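PDB 4AUR: LEOA from Escherichia coli, which is a bacterial dynamin from enterotoxigenic strains that probably binds and hydrolyses GTP. Local coordinates for residues Thr263-Pro266 against Glu267-Val271. Residues are numbered along the deposited sequence; the frame is centred on the assembly and turned at random.
Sequences TNVP and EVLLV
Leu269 and Val265, one turn apart on helix 250-273, run alongside each other in the same direction. They sit on a proline-kinked alpha-helix of this dynamin-like protein, just ahead of the long helix 275-343. Because Pro266 has no N-H to give to the preceding turn, the backbone bonding lapses at its nitrogen and the helix bends; the next rung is open too, Glu267 N standing 4.2 Å from Thr263 O. The i to i+4 bonds that span the proline are intact: Val268 N donates to Asn264 O (2.9 Å), Leu269 N to Val265 O with an N-H...O angle of 172°, and Leu270 N to Pro266 O (2.8 Å). Pro266 thus lacks a donor but keeps its carbonyl in use.

From CB outward, Leu269 climbs back over the preceding turn. Its CB lies 3.6 Å from Val265 O; CG, set opposite its own carbonyl carbon (chi1 -65°), leans over the same oxygen; CD1 stays beside that oxygen and also meets Val265 CG1 at 3.8 Å. Val265 turns CG1 to this neighbour by placing it opposite its own nitrogen. This apolar ridge faces helix 3-30, where Val265 touches Phe7 and Glu10 and Leu269 touches Lys11.

Val268 and Asn264 form a second pair, their side chains crossing at a slant, with Val268 near His139 and Lys168 and Asn264 near Ser171. The helix thus packs on both the N-terminal helix and the loops leading into strands 140-146 and 172-177 of the probable GTPase sheet. Farther along, Leu270 packs on Met275 and Lys279 of helix 275-343. Val268 CG2 rests 3.4 Å from Asn264 O, the oxygen that accepts the N-H of Val268.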
loop_
_atom_site.group_PDB
_atom_site.type_symbol
_atom_site.label_atom_id
_atom_site.label_comp_id
_atom_site.label_asym_id
_atom_site.label_seq_id
_atom_site.Cartn_x
_atom_site.Cartn_y
_atom_site.Cartn_z
ATOM N N THR A 263 -10.738 25.400 -17.064
ATOM C CA THR A 263 -9.472 24.924 -16.556
ATOM C C THR A 263 -8.767 25.924 -15.657
ATOM O O THR A 263 -8.188 25.557 -14.647
ATOM C CB THR A 263 -8.488 24.652 -17.705
ATOM O OG1 THR A 263 -9.196 24.309 -18.906
ATOM C CG2 THR A 263 -7.545 23.518 -17.312
ATOM N N ASN A 264 -8.794 27.189 -16.041
ATOM C CA ASN A 264 -7.934 28.187 -15.436
ATOM C C ASN A 264 -8.553 28.891 -14.218
ATOM O O ASN A 264 -7.831 29.469 -13.401
ATOM C CB ASN A 264 -7.525 29.192 -16.521
ATOM C CG ASN A 264 -6.664 30.329 -15.999
ATOM O OD1 ASN A 264 -7.010 31.496 -16.169
ATOM N ND2 ASN A 264 -5.536 30.002 -15.378
ATOM N N VAL A 265 -9.873 28.844 -14.074
ATOM C CA VAL A 265 -10.510 29.541 -12.969
ATOM C C VAL A 265 -10.111 28.965 -11.611
ATOM O O VAL A 265 -9.781 29.721 -10.700
ATOM C CB VAL A 265 -12.036 29.585 -13.135
ATOM C CG1 VAL A 265 -12.721 29.935 -11.812
ATOM C CG2 VAL A 265 -12.401 30.579 -14.241
ATOM N N PRO A 266 -10.135 27.635 -11.455
ATOM C CA PRO A 266 -9.661 27.117 -10.174
ATOM C C PRO A 266 -8.193 27.440 -9.894
ATOM O O PRO A 266 -7.874 27.800 -8.773
ATOM C CB PRO A 266 -9.862 25.598 -10.303
ATOM C CG PRO A 266 -10.947 25.446 -11.288
ATOM C CD PRO A 266 -10.748 26.571 -12.274
ATOM N N GLU A 267 -7.307 27.322 -10.886
ATOM C CA GLU A 267 -5.902 27.649 -10.638
ATOM C C GLU A 267 -5.827 29.114 -10.185
ATOM O O GLU A 267 -5.192 29.419 -9.205
ATOM C CB GLU A 267 -4.977 27.368 -11.853
ATOM C CG GLU A 267 -3.775 26.434 -11.565
ATOM C CD GLU A 267 -2.395 27.124 -11.518
ATOM O OE1 GLU A 267 -2.144 28.029 -12.357
ATOM O OE2 GLU A 267 -1.540 26.748 -10.657
ATOM N N VAL A 268 -6.522 30.019 -10.857
ATOM C CA VAL A 268 -6.415 31.412 -10.471
ATOM C C VAL A 268 -6.888 31.594 -9.054
ATOM O O VAL A 268 -6.207 32.226 -8.280
ATOM C CB VAL A 268 -7.148 32.373 -11.409
ATOM C CG1 VAL A 268 -7.248 33.753 -10.757
ATOM C CG2 VAL A 268 -6.410 32.469 -12.733
ATOM N N LEU A 269 -8.040 31.038 -8.709
ATOM C CA LEU A 269 -8.550 31.176 -7.347
ATOM C C LEU A 269 -7.613 30.538 -6.305
ATOM O O LEU A 269 -7.334 31.157 -5.284
ATOM C CB LEU A 269 -9.979 30.612 -7.232
ATOM C CG LEU A 269 -11.114 31.299 -8.009
ATOM C CD1 LEU A 269 -12.367 30.452 -8.106
ATOM C CD2 LEU A 269 -11.486 32.617 -7.380
ATOM N N LEU A 270 -7.099 29.332 -6.555
ATOM C CA LEU A 270 -6.178 28.695 -5.595
ATOM C C LEU A 270 -4.901 29.511 -5.395
ATOM O O LEU A 270 -4.560 29.880 -4.286
ATOM C CB LEU A 270 -5.843 27.256 -6.003
ATOM C CG LEU A 270 -7.083 26.348 -6.007
ATOM C CD1 LEU A 270 -6.766 24.906 -6.394
ATOM C CD2 LEU A 270 -7.816 26.381 -4.663
ATOM N N VAL A 271 -4.186 29.809 -6.457
ATOM C CA VAL A 271 -3.022 30.631 -6.312
ATOM C C VAL A 271 -3.357 31.950 -5.577
ATOM O O VAL A 271 -2.763 32.273 -4.573
ATOM C CB VAL A 271 -2.399 30.940 -7.676
ATOM C CG1 VAL A 271 -1.130 31.745 -7.482
ATOM C CG2 VAL A 271 -2.085 29.651 -8.407
#